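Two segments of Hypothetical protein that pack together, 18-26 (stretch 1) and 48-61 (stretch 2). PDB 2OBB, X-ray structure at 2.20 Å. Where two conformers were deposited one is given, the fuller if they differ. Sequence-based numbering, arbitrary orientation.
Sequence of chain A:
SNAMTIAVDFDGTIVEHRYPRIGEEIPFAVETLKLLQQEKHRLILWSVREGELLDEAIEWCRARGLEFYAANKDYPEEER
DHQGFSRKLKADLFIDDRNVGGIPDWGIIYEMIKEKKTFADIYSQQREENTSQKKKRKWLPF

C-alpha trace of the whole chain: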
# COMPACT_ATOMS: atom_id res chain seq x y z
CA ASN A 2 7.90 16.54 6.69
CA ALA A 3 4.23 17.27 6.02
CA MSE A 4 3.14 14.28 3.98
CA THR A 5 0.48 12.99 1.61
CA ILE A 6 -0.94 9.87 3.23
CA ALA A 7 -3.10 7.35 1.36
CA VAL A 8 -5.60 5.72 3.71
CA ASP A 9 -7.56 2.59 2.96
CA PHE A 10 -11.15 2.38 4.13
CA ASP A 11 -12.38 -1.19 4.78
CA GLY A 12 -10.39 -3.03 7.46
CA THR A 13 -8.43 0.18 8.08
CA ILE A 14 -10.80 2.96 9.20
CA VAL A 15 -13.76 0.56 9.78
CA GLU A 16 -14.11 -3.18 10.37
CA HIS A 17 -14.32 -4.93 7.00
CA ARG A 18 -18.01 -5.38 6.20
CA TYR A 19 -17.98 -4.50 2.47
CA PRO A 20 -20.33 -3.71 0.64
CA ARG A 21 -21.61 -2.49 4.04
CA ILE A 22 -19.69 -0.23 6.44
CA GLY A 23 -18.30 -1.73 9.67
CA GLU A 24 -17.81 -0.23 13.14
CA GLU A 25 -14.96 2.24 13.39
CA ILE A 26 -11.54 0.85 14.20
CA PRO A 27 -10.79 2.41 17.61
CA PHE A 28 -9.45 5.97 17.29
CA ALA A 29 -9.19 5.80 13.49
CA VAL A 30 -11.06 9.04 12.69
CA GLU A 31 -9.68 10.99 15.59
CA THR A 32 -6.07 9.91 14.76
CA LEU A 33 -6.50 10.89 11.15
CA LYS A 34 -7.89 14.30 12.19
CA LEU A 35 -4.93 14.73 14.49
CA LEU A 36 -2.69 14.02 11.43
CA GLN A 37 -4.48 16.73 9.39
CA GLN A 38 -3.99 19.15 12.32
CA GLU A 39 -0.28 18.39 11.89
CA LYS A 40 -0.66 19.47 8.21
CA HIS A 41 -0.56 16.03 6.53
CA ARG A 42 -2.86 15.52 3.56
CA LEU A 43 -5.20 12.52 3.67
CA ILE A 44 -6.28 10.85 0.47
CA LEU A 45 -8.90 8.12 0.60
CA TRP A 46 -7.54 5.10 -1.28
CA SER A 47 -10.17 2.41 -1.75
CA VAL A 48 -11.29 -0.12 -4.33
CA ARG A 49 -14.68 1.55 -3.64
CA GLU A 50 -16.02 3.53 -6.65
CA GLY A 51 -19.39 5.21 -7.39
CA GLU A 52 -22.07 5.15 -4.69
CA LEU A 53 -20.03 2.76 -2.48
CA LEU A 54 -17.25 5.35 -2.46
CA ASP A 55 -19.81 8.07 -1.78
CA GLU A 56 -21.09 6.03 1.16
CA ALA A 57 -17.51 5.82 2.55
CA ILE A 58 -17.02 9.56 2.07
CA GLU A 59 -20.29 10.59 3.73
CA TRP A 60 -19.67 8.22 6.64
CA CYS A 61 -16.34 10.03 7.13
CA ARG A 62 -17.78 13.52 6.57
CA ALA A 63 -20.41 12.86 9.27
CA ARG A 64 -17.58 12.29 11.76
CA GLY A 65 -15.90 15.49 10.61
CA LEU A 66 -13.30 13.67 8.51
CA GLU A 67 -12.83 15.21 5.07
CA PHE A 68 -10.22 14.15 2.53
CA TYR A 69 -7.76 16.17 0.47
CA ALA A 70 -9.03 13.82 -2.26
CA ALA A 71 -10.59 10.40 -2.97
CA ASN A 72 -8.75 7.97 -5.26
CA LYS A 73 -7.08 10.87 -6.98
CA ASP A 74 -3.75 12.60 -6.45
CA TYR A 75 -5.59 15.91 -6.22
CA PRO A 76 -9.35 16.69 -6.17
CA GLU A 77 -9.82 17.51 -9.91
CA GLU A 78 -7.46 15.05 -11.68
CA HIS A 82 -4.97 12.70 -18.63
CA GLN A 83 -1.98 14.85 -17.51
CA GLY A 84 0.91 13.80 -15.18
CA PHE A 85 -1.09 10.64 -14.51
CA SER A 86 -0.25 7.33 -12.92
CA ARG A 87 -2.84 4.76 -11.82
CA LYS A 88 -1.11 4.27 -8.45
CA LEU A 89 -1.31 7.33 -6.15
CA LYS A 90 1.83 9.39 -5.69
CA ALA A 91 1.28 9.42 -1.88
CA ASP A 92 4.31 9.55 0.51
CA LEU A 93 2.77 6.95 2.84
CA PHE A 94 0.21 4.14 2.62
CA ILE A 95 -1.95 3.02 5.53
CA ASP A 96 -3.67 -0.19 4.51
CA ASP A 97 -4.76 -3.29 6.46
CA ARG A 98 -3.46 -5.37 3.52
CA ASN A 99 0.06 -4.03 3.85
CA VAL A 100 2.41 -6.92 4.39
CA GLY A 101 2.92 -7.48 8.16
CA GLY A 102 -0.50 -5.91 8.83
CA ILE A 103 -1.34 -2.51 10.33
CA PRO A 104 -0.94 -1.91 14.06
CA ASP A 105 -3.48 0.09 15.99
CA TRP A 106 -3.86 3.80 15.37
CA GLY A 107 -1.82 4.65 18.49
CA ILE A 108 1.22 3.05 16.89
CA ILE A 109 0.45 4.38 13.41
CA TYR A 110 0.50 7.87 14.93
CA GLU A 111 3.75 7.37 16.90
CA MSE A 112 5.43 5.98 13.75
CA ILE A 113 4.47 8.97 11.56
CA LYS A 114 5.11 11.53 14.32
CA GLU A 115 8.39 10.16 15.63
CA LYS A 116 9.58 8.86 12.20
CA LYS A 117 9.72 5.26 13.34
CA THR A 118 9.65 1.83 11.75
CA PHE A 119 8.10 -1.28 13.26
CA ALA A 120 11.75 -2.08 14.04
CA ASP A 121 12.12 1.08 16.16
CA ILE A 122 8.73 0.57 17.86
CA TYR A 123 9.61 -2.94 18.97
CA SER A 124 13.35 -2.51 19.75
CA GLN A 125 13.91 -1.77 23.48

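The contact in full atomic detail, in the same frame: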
# COMPACT_ATOMS: atom_id res chain seq x y z
N ARG A 18 -16.69 -4.82 6.42
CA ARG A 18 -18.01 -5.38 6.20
C ARG A 18 -18.56 -5.10 4.79
O ARG A 18 -19.78 -5.14 4.57
CB ARG A 18 -18.98 -4.86 7.27
CG ARG A 18 -18.70 -5.33 8.67
CD ARG A 18 -18.81 -6.85 8.80
NE ARG A 18 -18.61 -7.28 10.18
CZ ARG A 18 -17.43 -7.37 10.79
NH1 ARG A 18 -17.38 -7.75 12.06
NH2 ARG A 18 -16.29 -7.09 10.14
N TYR A 19 -17.65 -4.85 3.85
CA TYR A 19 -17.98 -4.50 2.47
C TYR A 19 -18.92 -5.52 1.84
O TYR A 19 -18.67 -6.71 1.99
CB TYR A 19 -16.71 -4.49 1.65
CG TYR A 19 -16.87 -4.12 0.20
CD1 TYR A 19 -17.27 -5.07 -0.75
CD2 TYR A 19 -16.57 -2.84 -0.23
CE1 TYR A 19 -17.39 -4.73 -2.10
CE2 TYR A 19 -16.67 -2.48 -1.56
CZ TYR A 19 -17.08 -3.42 -2.50
OH TYR A 19 -17.17 -3.03 -3.82
N PRO A 20 -19.95 -5.07 1.09
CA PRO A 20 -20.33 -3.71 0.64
C PRO A 20 -20.89 -2.78 1.73
O PRO A 20 -21.10 -1.60 1.47
CB PRO A 20 -21.44 -3.99 -0.40
CG PRO A 20 -22.03 -5.28 0.03
CD PRO A 20 -20.88 -6.09 0.57
N ARG A 21 -21.13 -3.31 2.93
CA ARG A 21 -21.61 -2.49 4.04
C ARG A 21 -20.44 -1.79 4.72
O ARG A 21 -19.28 -2.01 4.34
CB ARG A 21 -22.38 -3.37 5.01
CG ARG A 21 -23.51 -4.15 4.33
CD ARG A 21 -24.16 -5.19 5.24
NE ARG A 21 -24.80 -4.57 6.41
CZ ARG A 21 -24.27 -4.52 7.64
NH1 ARG A 21 -23.08 -5.07 7.91
NH2 ARG A 21 -24.95 -3.90 8.62
N ILE A 22 -20.74 -0.94 5.71
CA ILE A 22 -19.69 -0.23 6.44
C ILE A 22 -19.62 -0.77 7.87
O ILE A 22 -20.63 -0.86 8.54
CB ILE A 22 -19.91 1.28 6.46
CG1 ILE A 22 -19.99 1.84 5.04
CG2 ILE A 22 -18.75 1.96 7.21
CD1 ILE A 22 -20.42 3.32 4.94
N GLY A 23 -18.43 -1.15 8.33
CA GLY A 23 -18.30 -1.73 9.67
C GLY A 23 -18.23 -0.67 10.76
O GLY A 23 -18.30 0.52 10.45
N GLU A 24 -18.11 -1.11 12.02
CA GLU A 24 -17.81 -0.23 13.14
C GLU A 24 -16.43 0.40 12.93
O GLU A 24 -15.58 -0.18 12.26
CB GLU A 24 -17.76 -1.03 14.44
CG GLU A 24 -19.01 -1.84 14.76
CD GLU A 24 -19.99 -1.08 15.63
OE1 GLU A 24 -20.65 -1.72 16.51
OE2 GLU A 24 -20.11 0.16 15.44
N GLU A 25 -16.21 1.56 13.52
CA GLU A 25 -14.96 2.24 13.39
C GLU A 25 -13.86 1.44 14.11
O GLU A 25 -14.06 0.89 15.19
CB GLU A 25 -15.07 3.64 13.99
CG GLU A 25 -13.82 4.51 13.74
CD GLU A 25 -13.86 5.82 14.46
OE1 GLU A 25 -14.95 6.20 14.90
OE2 GLU A 25 -12.79 6.48 14.58
N ILE A 26 -12.71 1.35 13.48
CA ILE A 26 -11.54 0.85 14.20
C ILE A 26 -11.19 1.89 15.27
O ILE A 26 -11.16 3.08 14.97
CB ILE A 26 -10.39 0.60 13.28
CG1 ILE A 26 -10.85 -0.31 12.12
CG2 ILE A 26 -9.17 0.04 14.04
CD1 ILE A 26 -11.07 -1.74 12.48
N VAL A 48 -10.75 0.50 -3.13
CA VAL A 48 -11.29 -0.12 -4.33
C VAL A 48 -12.73 0.34 -4.55
O VAL A 48 -13.27 0.18 -5.64
CB VAL A 48 -11.17 -1.69 -4.33
CG1 VAL A 48 -9.70 -2.11 -4.39
CG2 VAL A 48 -11.90 -2.32 -3.13
N ARG A 49 -13.35 0.91 -3.51
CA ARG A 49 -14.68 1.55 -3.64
C ARG A 49 -14.69 2.61 -4.76
O ARG A 49 -13.77 3.46 -4.84
CB ARG A 49 -15.11 2.18 -2.31
CG ARG A 49 -15.55 1.18 -1.24
CD ARG A 49 -15.83 1.84 0.13
NE ARG A 49 -16.24 0.87 1.16
CZ ARG A 49 -17.49 0.67 1.58
NH1 ARG A 49 -18.50 1.37 1.07
NH2 ARG A 49 -17.73 -0.24 2.52
N GLU A 50 -15.70 2.53 -5.62
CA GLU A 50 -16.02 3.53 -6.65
C GLU A 50 -17.55 3.81 -6.66
O GLU A 50 -18.34 3.03 -6.12
CB GLU A 50 -15.65 3.02 -8.06
CG GLU A 50 -14.21 2.52 -8.27
CD GLU A 50 -13.15 3.64 -8.43
OE1 GLU A 50 -13.45 4.85 -8.21
OE2 GLU A 50 -12.00 3.29 -8.77
N GLY A 51 -17.96 4.91 -7.27
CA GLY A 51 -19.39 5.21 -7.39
C GLY A 51 -20.05 5.38 -6.04
O GLY A 51 -19.42 5.89 -5.10
N GLU A 52 -21.30 4.94 -5.92
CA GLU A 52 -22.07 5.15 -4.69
C GLU A 52 -21.51 4.45 -3.44
O GLU A 52 -21.78 4.89 -2.31
CB GLU A 52 -23.56 4.86 -4.89
CG GLU A 52 -24.37 6.02 -5.53
CD GLU A 52 -24.77 7.13 -4.54
OE1 GLU A 52 -25.93 7.13 -4.08
OE2 GLU A 52 -23.93 8.00 -4.21
N LEU A 53 -20.72 3.39 -3.62
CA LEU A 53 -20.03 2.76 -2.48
C LEU A 53 -18.88 3.62 -1.95
O LEU A 53 -18.61 3.64 -0.75
CB LEU A 53 -19.54 1.36 -2.84
CG LEU A 53 -20.64 0.31 -2.94
CD1 LEU A 53 -20.05 -1.03 -3.38
CD2 LEU A 53 -21.42 0.18 -1.63
N LEU A 54 -18.20 4.33 -2.85
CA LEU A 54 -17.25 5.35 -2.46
C LEU A 54 -17.97 6.48 -1.73
O LEU A 54 -17.56 6.89 -0.64
CB LEU A 54 -16.49 5.91 -3.66
CG LEU A 54 -15.26 6.80 -3.37
CD1 LEU A 54 -14.18 6.09 -2.49
CD2 LEU A 54 -14.65 7.36 -4.68
N ASP A 55 -19.03 6.99 -2.36
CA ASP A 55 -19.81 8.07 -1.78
C ASP A 55 -20.23 7.71 -0.36
O ASP A 55 -20.08 8.52 0.55
CB ASP A 55 -21.04 8.38 -2.65
CG ASP A 55 -20.67 9.02 -4.00
OD1 ASP A 55 -19.57 9.65 -4.08
OD2 ASP A 55 -21.47 8.89 -4.97
N GLU A 56 -20.73 6.50 -0.18
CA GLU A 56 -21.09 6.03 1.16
C GLU A 56 -19.90 6.08 2.14
O GLU A 56 -20.06 6.52 3.29
CB GLU A 56 -21.76 4.65 1.08
CG GLU A 56 -23.24 4.77 0.62
CD GLU A 56 -23.89 3.45 0.25
OE1 GLU A 56 -23.32 2.38 0.58
OE2 GLU A 56 -24.99 3.46 -0.39
N ALA A 57 -18.70 5.71 1.68
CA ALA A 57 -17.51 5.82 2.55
C ALA A 57 -17.20 7.27 2.87
O ALA A 57 -16.88 7.60 4.01
CB ALA A 57 -16.27 5.12 1.94
N ILE A 58 -17.33 8.14 1.87
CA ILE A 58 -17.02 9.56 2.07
C ILE A 58 -18.01 10.24 3.03
O ILE A 58 -17.61 11.03 3.92
CB ILE A 58 -16.97 10.30 0.73
CG1 ILE A 58 -15.68 9.96 0.01
CG2 ILE A 58 -17.07 11.81 0.92
CD1 ILE A 58 -15.77 10.13 -1.52
N GLU A 59 -19.30 9.97 2.85
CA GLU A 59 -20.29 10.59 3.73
C GLU A 59 -20.16 10.08 5.17
O GLU A 59 -20.31 10.85 6.12
CB GLU A 59 -21.73 10.44 3.20
CG GLU A 59 -22.30 11.74 2.64
CD GLU A 59 -22.66 12.78 3.71
OE1 GLU A 59 -22.78 12.43 4.90
OE2 GLU A 59 -22.85 13.96 3.34
N TRP A 60 -19.88 8.79 5.32
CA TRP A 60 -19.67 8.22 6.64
C TRP A 60 -18.50 8.96 7.33
O TRP A 60 -18.57 9.28 8.52
CB TRP A 60 -19.39 6.71 6.51
CG TRP A 60 -19.21 6.01 7.81
CD1 TRP A 60 -20.16 5.31 8.51
CD2 TRP A 60 -18.01 5.98 8.60
NE1 TRP A 60 -19.61 4.83 9.69
CE2 TRP A 60 -18.30 5.22 9.77
CE3 TRP A 60 -16.74 6.52 8.45
CZ2 TRP A 60 -17.34 4.99 10.77
CZ3 TRP A 60 -15.76 6.28 9.45
CH2 TRP A 60 -16.09 5.52 10.60
N CYS A 61 -17.45 9.26 6.57
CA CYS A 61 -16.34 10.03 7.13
C CYS A 61 -16.70 11.47 7.40
O CYS A 61 -16.38 12.00 8.48
CB CYS A 61 -15.10 9.96 6.25
SG CYS A 61 -14.42 8.30 6.17
O HOH W 1 -17.22 -0.55 -5.11
O HOH W 2 -21.25 0.95 1.87
O HOH W 3 -20.12 2.20 11.58

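An irregular segment can pack against a helix by following one of its sides, and residues 18-26 of this hypothetical protein illustrate how. The segment has no regular structure, yet it keeps step with the helix: Pro20 lies nearest Leu53 (CA to CA, 7.2 Å) and Ile22 nearest Ala57 (7.5 Å).

Along stretch 2, Arg49 comes first, in the loop before the helix. Its extended side chain serves both partners: NH1 donates to Leu53 O (2.9 Å), tying the loop to the helix, while NH2 makes a weak hydrogen bond to Arg21 O (3.0 Å), its angle of 124° far from linear. The aliphatic part is used too, Arg49 CG meeting the edge of the Tyr19 ring at CE2 (3.8 Å). In the helix, Leu53 fills the space beside Tyr19 and Pro20, with CD1 3.9 Å from Tyr19 CZ and CD2 4.3 Å from Pro20 CB. At Glu56, a water joins three groups, donating to Pro20 O and Glu56 OE1 and accepting from Arg49 NH1; Ile22 CD1 rests 3.6 Å from Glu56 O. Trp60 closes the contact. Ile22 CG2 sits over its five-membered ring, 3.9 Å from the centroid, a CH-pi contact, and a second water bridges Trp60 NE1 to Gly23 O.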